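Local coordinates for protein complement factor MASP-3 (Homo sapiens, PDB 3DEM) that probably acts as a serine protease of the complement system, its calcium-binding CUB1-EGF-CUB2 region carrying the interaction sites for mannan-binding lectin and ficolins, at residues L53-V59 against A69-G73; D120-C124 against C138-G144; V177-P181 against C193-I197; E201-L207 against I249-S255. One frame throughout, in Å; residues are numbered along the deposited sequence.

Interaction 1. Residues L53-V59 against A69-G73. With CA (calcium ion), chain E.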
loop_
_atom_site.group_PDB
_atom_site.type_symbol
_atom_site.label_atom_id
_atom_site.label_comp_id
_atom_site.label_asym_id
_atom_site.label_seq_id
_atom_site.Cartn_x
_atom_site.Cartn_y
_atom_site.Cartn_z
ATOM N N LEU A 53 -3.534 19.846 -28.929
ATOM C CA LEU A 53 -2.511 18.902 -28.496
ATOM C C LEU A 53 -1.631 19.499 -27.407
ATOM O O LEU A 53 -0.498 19.065 -27.212
ATOM C CB LEU A 53 -1.653 18.456 -29.686
ATOM C CG LEU A 53 -2.360 17.598 -30.732
ATOM C CD1 LEU A 53 -1.391 17.146 -31.814
ATOM C CD2 LEU A 53 -3.011 16.400 -30.066
ATOM N N CYS A 54 -2.168 20.498 -26.707
ATOM C CA CYS A 54 -1.436 21.228 -25.680
ATOM C C CYS A 54 -0.083 21.704 -26.196
ATOM O O CYS A 54 0.952 21.491 -25.561
ATOM C CB CYS A 54 -1.286 20.377 -24.416
ATOM S SG CYS A 54 -2.876 19.946 -23.645
ATOM N N GLU A 55 -0.103 22.362 -27.353
ATOM C CA GLU A 55 1.132 22.741 -28.026
ATOM C C GLU A 55 1.760 24.002 -27.439
ATOM O O GLU A 55 2.979 24.159 -27.472
ATOM C CB GLU A 55 0.931 22.871 -29.548
ATOM C CG GLU A 55 -0.128 23.879 -29.996
ATOM C CD GLU A 55 -0.333 23.870 -31.505
ATOM O OE1 GLU A 55 0.179 22.939 -32.163
ATOM O OE2 GLU A 55 -1.000 24.786 -32.037
ATOM N N TYR A 56 0.929 24.884 -26.890
ATOM C CA TYR A 56 1.413 26.136 -26.314
ATOM C C TYR A 56 1.907 25.943 -24.883
ATOM O O TYR A 56 3.094 25.701 -24.659
ATOM C CB TYR A 56 0.342 27.232 -26.403
ATOM C CG TYR A 56 -0.077 27.557 -27.826
ATOM C CD1 TYR A 56 -1.296 28.175 -28.096
ATOM C CD2 TYR A 56 0.743 27.232 -28.903
ATOM C CE1 TYR A 56 -1.677 28.470 -29.400
ATOM C CE2 TYR A 56 0.368 27.519 -30.206
ATOM C CZ TYR A 56 -0.841 28.135 -30.450
ATOM O OH TYR A 56 -1.204 28.419 -31.755
ATOM N N ASP A 57 1.007 26.048 -23.912
ATOM C CA ASP A 57 1.364 25.786 -22.521
ATOM C C ASP A 57 0.961 24.362 -22.158
ATOM O O ASP A 57 -0.078 23.873 -22.603
ATOM C CB ASP A 57 0.688 26.789 -21.585
ATOM C CG ASP A 57 1.131 28.217 -21.842
ATOM O OD1 ASP A 57 2.000 28.427 -22.713
ATOM O OD2 ASP A 57 0.608 29.134 -21.176
ATOM N N TYR A 58 1.777 23.688 -21.357
ATOM C CA TYR A 58 1.470 22.308 -21.008
ATOM C C TYR A 58 2.201 21.756 -19.791
ATOM O O TYR A 58 3.254 22.256 -19.384
ATOM C CB TYR A 58 1.719 21.389 -22.205
ATOM C CG TYR A 58 3.151 21.349 -22.680
ATOM C CD1 TYR A 58 4.094 20.552 -22.041
ATOM C CD2 TYR A 58 3.561 22.095 -23.780
ATOM C CE1 TYR A 58 5.406 20.504 -22.476
ATOM C CE2 TYR A 58 4.869 22.048 -24.227
ATOM C CZ TYR A 58 5.784 21.250 -23.568
ATOM O OH TYR A 58 7.086 21.201 -24.001
ATOM N N VAL A 59 1.601 20.727 -19.205
ATOM C CA VAL A 59 2.272 19.884 -18.235
ATOM C C VAL A 59 2.369 18.497 -18.854
ATOM O O VAL A 59 1.357 17.842 -19.104
ATOM C CB VAL A 59 1.521 19.819 -16.884
ATOM C CG1 VAL A 59 2.145 18.766 -15.979
ATOM C CG2 VAL A 59 1.518 21.185 -16.196
ATOM N N ALA A 69 1.056 11.320 -20.245
ATOM C CA ALA A 69 -0.039 12.275 -20.313
ATOM C C ALA A 69 0.455 13.679 -20.626
ATOM O O ALA A 69 1.589 14.027 -20.314
ATOM C CB ALA A 69 -0.830 12.265 -19.007
ATOM N N THR A 70 -0.407 14.471 -21.256
ATOM C CA THR A 70 -0.142 15.880 -21.511
ATOM C C THR A 70 -1.393 16.654 -21.142
ATOM O O THR A 70 -2.486 16.333 -21.606
ATOM C CB THR A 70 0.202 16.142 -22.993
ATOM O OG1 THR A 70 1.263 15.270 -23.396
ATOM C CG2 THR A 70 0.643 17.588 -23.199
ATOM N N PHE A 71 -1.230 17.661 -20.291
ATOM C CA PHE A 71 -2.364 18.429 -19.796
ATOM C C PHE A 71 -2.249 19.904 -20.137
ATOM O O PHE A 71 -1.148 20.454 -20.199
ATOM C CB PHE A 71 -2.502 18.274 -18.281
ATOM C CG PHE A 71 -2.721 16.861 -17.831
ATOM C CD1 PHE A 71 -3.892 16.186 -18.159
ATOM C CD2 PHE A 71 -1.767 16.213 -17.057
ATOM C CE1 PHE A 71 -4.103 14.886 -17.735
ATOM C CE2 PHE A 71 -1.967 14.911 -16.630
ATOM C CZ PHE A 71 -3.141 14.245 -16.969
ATOM N N CYS A 72 -3.397 20.534 -20.354
ATOM C CA CYS A 72 -3.475 21.981 -20.487
ATOM C C CYS A 72 -4.923 22.397 -20.248
ATOM O O CYS A 72 -5.772 21.545 -19.996
ATOM C CB CYS A 72 -2.946 22.447 -21.852
ATOM S SG CYS A 72 -3.771 21.779 -23.320
ATOM N N GLY A 73 -5.206 23.694 -20.302
ATOM C CA GLY A 73 -6.563 24.174 -20.067
ATOM C C GLY A 73 -6.856 24.476 -18.609
ATOM O O GLY A 73 -6.004 24.280 -17.738
HETATM CA CA CA E . 1.162 30.814 -22.977
HETATM O O HOH W 1 -0.301 31.967 -21.690
HETATM O O HOH W 2 3.328 31.560 -21.763
#
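A disulfide joins Cys54 and Cys72: SG to SG is 2.1 Å with chi3 at -78°, and the two cysteines reach it from different wells, Cys54 as m and Cys72 as p. Beside it, Thr70 takes chi1 m, which leaves its CG2 3.6 Å from Cys54 CB and 4.1 Å from Tyr58 CB. Asp57 is also m, and its carboxylate leads away from 69-73 to bind the calcium bidentately, OD1 and OD2 each 2.5 Å from the ion. Glu49, Asp102 and Ser104 complete the protein ligands of this CUB-domain site, and OD2 is also hydrogen-bonded to Tyr21. The backbone pairing is short: Val59 and Phe71 form an antiparallel hydrogen-bonded pair, Val59 N to Phe71 O and Phe71 N to Val59 O both 2.9 Å. This is the open end of the 58-62/67-71 hairpin, in the sheet where strand 94-101 flanks 58-62 on its other edge; Val59 and Phe71 face Phe46 of strand 37-47.

Interaction 2. Residues D120-C124 against C138-G144. With CA (calcium ion), chain D.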
loop_
_atom_site.group_PDB
_atom_site.type_symbol
_atom_site.label_atom_id
_atom_site.label_comp_id
_atom_site.label_asym_id
_atom_site.label_seq_id
_atom_site.Cartn_x
_atom_site.Cartn_y
_atom_site.Cartn_z
ATOM N N ASP A 120 3.639 0.824 -3.779
ATOM C CA ASP A 120 4.186 -0.519 -3.880
ATOM C C ASP A 120 3.622 -1.271 -5.075
ATOM O O ASP A 120 2.418 -1.246 -5.324
ATOM C CB ASP A 120 3.911 -1.324 -2.613
ATOM C CG ASP A 120 4.424 -2.746 -2.716
ATOM O OD1 ASP A 120 5.631 -2.916 -3.000
ATOM O OD2 ASP A 120 3.628 -3.692 -2.528
ATOM N N VAL A 121 4.507 -1.932 -5.812
ATOM C CA VAL A 121 4.106 -2.857 -6.858
ATOM C C VAL A 121 3.701 -4.166 -6.198
ATOM O O VAL A 121 4.449 -4.711 -5.385
ATOM C CB VAL A 121 5.266 -3.126 -7.846
ATOM C CG1 VAL A 121 4.912 -4.253 -8.807
ATOM C CG2 VAL A 121 5.625 -1.858 -8.604
ATOM N N ASP A 122 2.509 -4.658 -6.521
ATOM C CA ASP A 122 2.109 -5.990 -6.084
ATOM C C ASP A 122 2.506 -7.002 -7.158
ATOM O O ASP A 122 1.736 -7.281 -8.074
ATOM C CB ASP A 122 0.607 -6.055 -5.805
ATOM C CG ASP A 122 0.192 -7.364 -5.145
ATOM O OD1 ASP A 122 0.937 -8.361 -5.243
ATOM O OD2 ASP A 122 -0.886 -7.394 -4.522
ATOM N N GLU A 123 3.715 -7.542 -7.040
ATOM C CA GLU A 123 4.255 -8.445 -8.053
ATOM C C GLU A 123 3.424 -9.711 -8.185
ATOM O O GLU A 123 3.422 -10.346 -9.236
ATOM C CB GLU A 123 5.714 -8.807 -7.751
ATOM C CG GLU A 123 6.704 -7.648 -7.869
ATOM C CD GLU A 123 6.925 -6.904 -6.554
ATOM O OE1 GLU A 123 6.158 -7.125 -5.598
ATOM O OE2 GLU A 123 7.870 -6.092 -6.475
ATOM N N CYS A 124 2.719 -10.076 -7.119
ATOM C CA CYS A 124 1.891 -11.278 -7.131
ATOM C C CYS A 124 0.661 -11.117 -8.021
ATOM O O CYS A 124 0.139 -12.096 -8.543
ATOM C CB CYS A 124 1.487 -11.673 -5.711
ATOM S SG CYS A 124 2.900 -11.937 -4.614
ATOM N N CYS A 138 2.743 -16.883 -3.772
ATOM C CA CYS A 138 3.436 -15.607 -3.882
ATOM C C CYS A 138 3.022 -14.714 -2.714
ATOM O O CYS A 138 1.846 -14.640 -2.379
ATOM C CB CYS A 138 3.097 -14.922 -5.210
ATOM S SG CYS A 138 4.013 -13.383 -5.542
ATOM N N HIS A 139 3.991 -14.051 -2.089
ATOM C CA HIS A 139 3.716 -13.159 -0.962
ATOM C C HIS A 139 4.238 -11.764 -1.280
ATOM O O HIS A 139 5.433 -11.569 -1.518
ATOM C CB HIS A 139 4.370 -13.674 0.323
ATOM C CG HIS A 139 4.029 -15.095 0.655
ATOM N ND1 HIS A 139 2.959 -15.436 1.455
ATOM C CD2 HIS A 139 4.618 -16.262 0.297
ATOM C CE1 HIS A 139 2.903 -16.750 1.574
ATOM N NE2 HIS A 139 3.897 -17.275 0.880
ATOM N N ASN A 140 3.336 -10.791 -1.294
ATOM C CA ASN A 140 3.717 -9.416 -1.567
ATOM C C ASN A 140 4.075 -8.676 -0.292
ATOM O O ASN A 140 3.450 -8.881 0.753
ATOM C CB ASN A 140 2.584 -8.675 -2.280
ATOM C CG ASN A 140 2.996 -7.288 -2.748
ATOM O OD1 ASN A 140 4.067 -7.106 -3.323
ATOM N ND2 ASN A 140 2.143 -6.308 -2.509
ATOM N N TYR A 141 5.084 -7.818 -0.381
ATOM C CA TYR A 141 5.365 -6.861 0.679
ATOM C C TYR A 141 5.802 -5.524 0.077
ATOM O O TYR A 141 5.963 -5.399 -1.138
ATOM C CB TYR A 141 6.405 -7.397 1.673
ATOM C CG TYR A 141 7.788 -7.635 1.102
ATOM C CD1 TYR A 141 8.722 -6.605 1.026
ATOM C CD2 TYR A 141 8.169 -8.897 0.664
ATOM C CE1 TYR A 141 9.991 -6.824 0.511
ATOM C CE2 TYR A 141 9.431 -9.127 0.153
ATOM C CZ TYR A 141 10.336 -8.092 0.075
ATOM O OH TYR A 141 11.588 -8.329 -0.432
ATOM N N ILE A 142 5.985 -4.531 0.938
ATOM C CA ILE A 142 6.340 -3.194 0.497
ATOM C C ILE A 142 7.786 -3.157 0.019
ATOM O O ILE A 142 8.713 -3.305 0.812
ATOM C CB ILE A 142 6.086 -2.152 1.620
ATOM C CG1 ILE A 142 4.595 -2.120 1.976
ATOM C CG2 ILE A 142 6.572 -0.770 1.208
ATOM C CD1 ILE A 142 4.259 -1.302 3.206
ATOM N N GLY A 143 7.965 -2.985 -1.287
ATOM C CA GLY A 143 9.295 -2.894 -1.869
ATOM C C GLY A 143 9.800 -4.167 -2.519
ATOM O O GLY A 143 10.831 -4.153 -3.186
ATOM N N GLY A 144 9.082 -5.270 -2.326
ATOM C CA GLY A 144 9.468 -6.540 -2.939
ATOM C C GLY A 144 8.408 -7.622 -2.854
ATOM O O GLY A 144 7.230 -7.337 -2.668
HETATM CA CA CA D . 5.617 -5.514 -3.607
HETATM O O HOH W 3 7.458 -4.353 -4.589
#
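This is the calcium site of a calcium-binding EGF domain, in which the 120-124 loop and the 138-144 strand and turn enclose one ion. Metal coordination dominates. From 120-124 come Asp120 OD1 at 2.7 Å from the calcium, Val121 O at 2.3 Å and Glu123 OE1 at 2.6 Å; from 138-144 come Asn140, whose CA-to-CB bond points toward 120-124, Tyr141 O at 2.5 Å and Gly144 O at 2.6 Å. Water 3, 2.4 Å from the ion, is the seventh ligand. The ion also explains why acceptors crowd together, as with Glu123 OE1 and Gly144 O, 3.1 Å apart.

Covalent linkage fixes the far end, where Cys124 SG and Cys138 SG are 2.0 Å apart with chi3 -76°. A type II turn from Tyr141 to Gly144, with a weak bond from Gly144 N to Tyr141 O (3.3 Å) and one from Tyr141 N to Gly144 O (3.2 Å), places both carbonyl ligands at the metal; with phi near 100° at Gly143 in this turn, a CB would collide with the carbonyl oxygen of Ile142. Packing continues outside the site: the Tyr141 ring stacks on Phe9 of the second subunit, while His139 stacks on its His115 and is hydrogen-bonded to its Tyr42. Between the segments, Gly143 N donates to the metal-bound Asp120 OD1 at 2.9 Å, with a nearly straight angle of 176°.

Interaction 3. Residues V177-P181 against C193-I197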
loop_
_atom_site.group_PDB
_atom_site.type_symbol
_atom_site.label_atom_id
_atom_site.label_comp_id
_atom_site.label_asym_id
_atom_site.label_seq_id
_atom_site.Cartn_x
_atom_site.Cartn_y
_atom_site.Cartn_z
ATOM N N VAL A 177 4.513 -51.317 -6.160
ATOM C CA VAL A 177 4.108 -50.225 -7.036
ATOM C C VAL A 177 4.946 -48.983 -6.750
ATOM O O VAL A 177 5.182 -48.621 -5.593
ATOM C CB VAL A 177 2.615 -49.869 -6.860
ATOM C CG1 VAL A 177 2.242 -48.688 -7.749
ATOM C CG2 VAL A 177 1.735 -51.079 -7.162
ATOM N N ILE A 178 5.394 -48.333 -7.816
ATOM C CA ILE A 178 6.221 -47.150 -7.696
ATOM C C ILE A 178 5.634 -46.091 -8.620
ATOM O O ILE A 178 5.213 -46.406 -9.735
ATOM C CB ILE A 178 7.680 -47.462 -8.093
ATOM C CG1 ILE A 178 8.184 -48.698 -7.337
ATOM C CG2 ILE A 178 8.592 -46.255 -7.852
ATOM C CD1 ILE A 178 9.671 -49.001 -7.539
ATOM N N THR A 179 5.570 -44.849 -8.148
ATOM C CA THR A 179 5.008 -43.766 -8.954
ATOM C C THR A 179 5.818 -42.485 -8.790
ATOM O O THR A 179 6.597 -42.344 -7.843
ATOM C CB THR A 179 3.532 -43.438 -8.576
ATOM O OG1 THR A 179 3.498 -42.675 -7.360
ATOM C CG2 THR A 179 2.665 -44.707 -8.429
ATOM N N SER A 180 5.630 -41.554 -9.722
ATOM C CA SER A 180 6.090 -40.191 -9.538
ATOM C C SER A 180 5.354 -39.582 -8.341
ATOM O O SER A 180 4.255 -40.011 -8.000
ATOM C CB SER A 180 5.825 -39.377 -10.806
ATOM O OG SER A 180 4.460 -39.463 -11.186
ATOM N N PRO A 181 5.965 -38.589 -7.678
ATOM C CA PRO A 181 5.324 -38.025 -6.484
ATOM C C PRO A 181 3.951 -37.423 -6.782
ATOM O O PRO A 181 3.796 -36.686 -7.758
ATOM C CB PRO A 181 6.309 -36.936 -6.036
ATOM C CG PRO A 181 7.613 -37.316 -6.664
ATOM C CD PRO A 181 7.262 -37.950 -7.964
ATOM N N CYS A 193 14.300 -37.832 -7.972
ATOM C CA CYS A 193 13.806 -38.970 -7.208
ATOM C C CYS A 193 14.601 -40.228 -7.493
ATOM O O CYS A 193 14.812 -40.588 -8.653
ATOM C CB CYS A 193 12.330 -39.227 -7.535
ATOM S SG CYS A 193 11.291 -37.771 -7.359
ATOM N N LEU A 194 15.031 -40.894 -6.427
ATOM C CA LEU A 194 15.752 -42.158 -6.528
ATOM C C LEU A 194 14.906 -43.258 -5.899
ATOM O O LEU A 194 14.719 -43.276 -4.678
ATOM C CB LEU A 194 17.099 -42.068 -5.807
ATOM C CG LEU A 194 18.078 -40.999 -6.304
ATOM C CD1 LEU A 194 19.244 -40.811 -5.337
ATOM C CD2 LEU A 194 18.601 -41.315 -7.709
ATOM N N TYR A 195 14.389 -44.153 -6.741
ATOM C CA TYR A 195 13.628 -45.305 -6.282
ATOM C C TYR A 195 14.479 -46.558 -6.402
ATOM O O TYR A 195 15.012 -46.857 -7.477
ATOM C CB TYR A 195 12.356 -45.470 -7.105
ATOM C CG TYR A 195 11.503 -44.228 -7.179
ATOM C CD1 TYR A 195 10.561 -43.945 -6.199
ATOM C CD2 TYR A 195 11.632 -43.339 -8.246
ATOM C CE1 TYR A 195 9.770 -42.808 -6.278
ATOM C CE2 TYR A 195 10.857 -42.203 -8.330
ATOM C CZ TYR A 195 9.932 -41.941 -7.347
ATOM O OH TYR A 195 9.160 -40.808 -7.437
ATOM N N THR A 196 14.597 -47.299 -5.307
ATOM C CA THR A 196 15.491 -48.448 -5.268
ATOM C C THR A 196 14.773 -49.757 -4.969
ATOM O O THR A 196 14.115 -49.896 -3.931
ATOM C CB THR A 196 16.599 -48.230 -4.224
ATOM O OG1 THR A 196 17.192 -46.950 -4.437
ATOM C CG2 THR A 196 17.668 -49.304 -4.330
ATOM N N ILE A 197 14.901 -50.712 -5.887
ATOM C CA ILE A 197 14.362 -52.044 -5.683
ATOM C C ILE A 197 15.534 -52.954 -5.342
ATOM O O ILE A 197 16.512 -53.029 -6.096
ATOM C CB ILE A 197 13.607 -52.566 -6.928
ATOM C CG1 ILE A 197 12.500 -51.584 -7.340
ATOM C CG2 ILE A 197 13.024 -53.964 -6.664
ATOM C CD1 ILE A 197 11.869 -51.898 -8.676
#
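Ile178 is the main projection of 177-181, and it fits between Tyr195 and Ile197. Its CG2 lies over one face of the Tyr195 ring, 3.9 Å from the centroid and 29° off the normal, a CH-pi contact, while its CD1 meets Ile197 CD1 at 3.8 Å. The Tyr195 ring in turn reaches across so that its hydroxyl enters the hollow under the bend at 179-181: OH is 3.0 Å from Thr179 O, 3.8 Å from Ser180 CA and 3.5 Å from Pro181 CD. The axes of 177-179 and 193-197 come no closer than 9.3 Å, too far for backbone pairing, their N-to-C directions 169° apart, nearly antiparallel. They are edge strands of the two facing sheets of the second CUB domain's beta-sandwich, and these side chains fill the space between them. Trp271 meets the Tyr195 ring with the planes at about 85°, and Phe171 touches Ile178. At the proline end, Pro181 CG packs 3.8 Å from Cys193 SG, whose disulfide partner is Cys166.

Interaction 4. Residues E201-L207 against I249-S255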
loop_
_atom_site.group_PDB
_atom_site.type_symbol
_atom_site.label_atom_id
_atom_site.label_comp_id
_atom_site.label_asym_id
_atom_site.label_seq_id
_atom_site.Cartn_x
_atom_site.Cartn_y
_atom_site.Cartn_z
ATOM N N GLU A 201 19.427 -62.298 -3.710
ATOM C CA GLU A 201 20.173 -62.888 -4.814
ATOM C C GLU A 201 19.361 -63.970 -5.518
ATOM O O GLU A 201 18.807 -64.860 -4.872
ATOM C CB GLU A 201 21.483 -63.485 -4.288
ATOM C CG GLU A 201 22.443 -63.987 -5.367
ATOM C CD GLU A 201 23.011 -62.857 -6.216
ATOM O OE1 GLU A 201 22.424 -61.748 -6.224
ATOM O OE2 GLU A 201 24.046 -63.081 -6.879
ATOM N N GLY A 202 19.293 -63.893 -6.844
ATOM C CA GLY A 202 18.613 -64.920 -7.623
ATOM C C GLY A 202 17.219 -64.542 -8.087
ATOM O O GLY A 202 16.608 -65.261 -8.879
ATOM N N PHE A 203 16.707 -63.422 -7.586
ATOM C CA PHE A 203 15.441 -62.879 -8.074
ATOM C C PHE A 203 15.715 -61.940 -9.230
ATOM O O PHE A 203 16.728 -61.252 -9.247
ATOM C CB PHE A 203 14.692 -62.136 -6.969
ATOM C CG PHE A 203 14.030 -63.041 -5.973
ATOM C CD1 PHE A 203 13.000 -63.876 -6.359
ATOM C CD2 PHE A 203 14.434 -63.052 -4.650
ATOM C CE1 PHE A 203 12.391 -64.716 -5.445
ATOM C CE2 PHE A 203 13.826 -63.890 -3.728
ATOM C CZ PHE A 203 12.804 -64.722 -4.127
ATOM N N MET A 204 14.814 -61.919 -10.202
ATOM C CA MET A 204 14.966 -61.054 -11.362
ATOM C C MET A 204 13.755 -60.147 -11.485
ATOM O O MET A 204 12.616 -60.614 -11.510
ATOM C CB MET A 204 15.162 -61.889 -12.628
ATOM C CG MET A 204 16.538 -62.553 -12.715
ATOM S SD MET A 204 16.655 -63.729 -14.074
ATOM C CE MET A 204 15.318 -63.150 -15.124
ATOM N N VAL A 205 14.005 -58.845 -11.557
ATOM C CA VAL A 205 12.936 -57.864 -11.497
ATOM C C VAL A 205 12.354 -57.562 -12.867
ATOM O O VAL A 205 13.073 -57.186 -13.790
ATOM C CB VAL A 205 13.420 -56.545 -10.865
ATOM C CG1 VAL A 205 12.280 -55.525 -10.807
ATOM C CG2 VAL A 205 13.988 -56.804 -9.482
ATOM N N ASN A 206 11.042 -57.731 -12.993
ATOM C CA ASN A 206 10.336 -57.299 -14.187
ATOM C C ASN A 206 9.592 -55.994 -13.901
ATOM O O ASN A 206 8.978 -55.832 -12.848
ATOM C CB ASN A 206 9.399 -58.398 -14.700
ATOM C CG ASN A 206 10.140 -59.706 -15.025
ATOM O OD1 ASN A 206 11.365 -59.720 -15.231
ATOM N ND2 ASN A 206 9.396 -60.811 -15.071
ATOM N N LEU A 207 9.673 -55.056 -14.836
ATOM C CA LEU A 207 9.041 -53.754 -14.665
ATOM C C LEU A 207 7.945 -53.584 -15.692
ATOM O O LEU A 207 8.086 -53.997 -16.840
ATOM C CB LEU A 207 10.053 -52.621 -14.830
ATOM C CG LEU A 207 11.267 -52.589 -13.901
ATOM C CD1 LEU A 207 12.245 -51.517 -14.356
ATOM C CD2 LEU A 207 10.843 -52.356 -12.458
ATOM N N ILE A 249 9.887 -54.135 -19.068
ATOM C CA ILE A 249 11.311 -54.422 -18.990
ATOM C C ILE A 249 11.592 -55.644 -18.122
ATOM O O ILE A 249 11.315 -55.639 -16.918
ATOM C CB ILE A 249 12.085 -53.207 -18.449
ATOM C CG1 ILE A 249 11.970 -52.042 -19.435
ATOM C CG2 ILE A 249 13.548 -53.562 -18.179
ATOM C CD1 ILE A 249 12.366 -50.695 -18.848
ATOM N N SER A 250 12.135 -56.687 -18.742
ATOM C CA SER A 250 12.575 -57.871 -18.016
ATOM C C SER A 250 14.070 -57.784 -17.709
ATOM O O SER A 250 14.907 -57.963 -18.596
ATOM C CB SER A 250 12.288 -59.135 -18.829
ATOM O OG SER A 250 10.905 -59.250 -19.117
ATOM N N THR A 251 14.407 -57.502 -16.456
ATOM C CA THR A 251 15.804 -57.495 -16.043
ATOM C C THR A 251 16.228 -58.900 -15.634
ATOM O O THR A 251 15.391 -59.797 -15.471
ATOM C CB THR A 251 16.070 -56.500 -14.880
ATOM O OG1 THR A 251 15.633 -57.065 -13.637
ATOM C CG2 THR A 251 15.345 -55.176 -15.115
ATOM N N GLN A 252 17.533 -59.098 -15.503
ATOM C CA GLN A 252 18.071 -60.350 -15.004
ATOM C C GLN A 252 18.700 -60.033 -13.658
ATOM O O GLN A 252 19.675 -60.656 -13.245
ATOM C CB GLN A 252 19.110 -60.911 -15.973
ATOM C CG GLN A 252 18.610 -61.035 -17.411
ATOM C CD GLN A 252 17.468 -62.033 -17.553
ATOM O OE1 GLN A 252 16.327 -61.652 -17.846
ATOM N NE2 GLN A 252 17.766 -63.314 -17.335
ATOM N N SER A 253 18.119 -59.054 -12.976
ATOM C CA SER A 253 18.737 -58.472 -11.798
ATOM C C SER A 253 17.793 -58.454 -10.606
ATOM O O SER A 253 16.588 -58.267 -10.761
ATOM C CB SER A 253 19.191 -57.047 -12.113
ATOM O OG SER A 253 19.944 -56.499 -11.044
ATOM N N HIS A 254 18.354 -58.647 -9.414
ATOM C CA HIS A 254 17.565 -58.586 -8.195
ATOM C C HIS A 254 17.515 -57.160 -7.664
ATOM O O HIS A 254 16.821 -56.881 -6.691
ATOM C CB HIS A 254 18.142 -59.514 -7.136
ATOM C CG HIS A 254 19.559 -59.206 -6.782
ATOM N ND1 HIS A 254 19.906 -58.203 -5.903
ATOM C CD2 HIS A 254 20.721 -59.766 -7.193
ATOM C CE1 HIS A 254 21.220 -58.159 -5.787
ATOM N NE2 HIS A 254 21.738 -59.097 -6.558
ATOM N N SER A 255 18.258 -56.263 -8.302
ATOM C CA SER A 255 18.268 -54.870 -7.888
ATOM C C SER A 255 18.173 -53.906 -9.065
ATOM O O SER A 255 18.801 -54.109 -10.105
ATOM C CB SER A 255 19.523 -54.563 -7.081
ATOM O OG SER A 255 20.669 -54.727 -7.890
#
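Ile249 opens the segment as the antiparallel hydrogen-bonded partner of Leu207: Leu207 N donates to Ile249 O at 2.7 Å, and Ile249 N to Leu207 O at 2.9 Å. Their CB atoms are 4.2 Å apart, and both side chains also touch Ile230 of strand 227-232. Ser250 pairs next with Asn206 as a non-hydrogen-bonded pair, CA to CA 4.5 Å. At Thr251 the regular pairing gives way: its N (3.0 Å) and its OG1 (2.6 Å) both donate to Val205 O. That same OG1 accepts from Ser253 N at 3.3 Å, which makes an ST turn. Strand 249-250 is an outer strand of a four-stranded sheet of the CUB beta-sandwich, next to 205-209, and the turn starts the chain's passage to strand 255-261 of the facing sheet. Gln252 lies on the exposed outside of the turn, near the Met204 side chain. Ser253 O then takes up the contact, accepting from Val205 N at 2.8 Å and lying 3.3 Å from Met204 CA in a CA-H...O contact; its OG donates to Ser255 O at 2.8 Å. His254 loses the most surface of the segment to 201-207: His254 CA is 3.0 Å from Phe203 O and His254 CB 4.3 Å from Phe203 CB, and Glu201 N lies over one ring face. At Ser255 the closest approach is marginal, its N 4.5 Å from Val205 CG2.

The four contacts follow one another along an elongated chain, with centres 82 Å apart between interactions 1 and 4, which lie on opposite sides of its centre. Interaction 2, in the EGF domain, is intermediate: its centre is 34 Å from that of interaction 1 and 38 Å from that of interaction 3. The calcium ions of interactions 1 (chain E) and 2 (chain D) lie 41.4 Å apart, the contacts' nearest atoms about 18 Å. Interactions 3 and 4 share the second CUB domain and touch: Ile197 CD1 is 3.9 Å from Leu207 CD2, and Ile197 CG2 is 4.1 Å from Val205 CG2. Ser180 of interaction 3 has its side chain about 11 Å from a calcium ion.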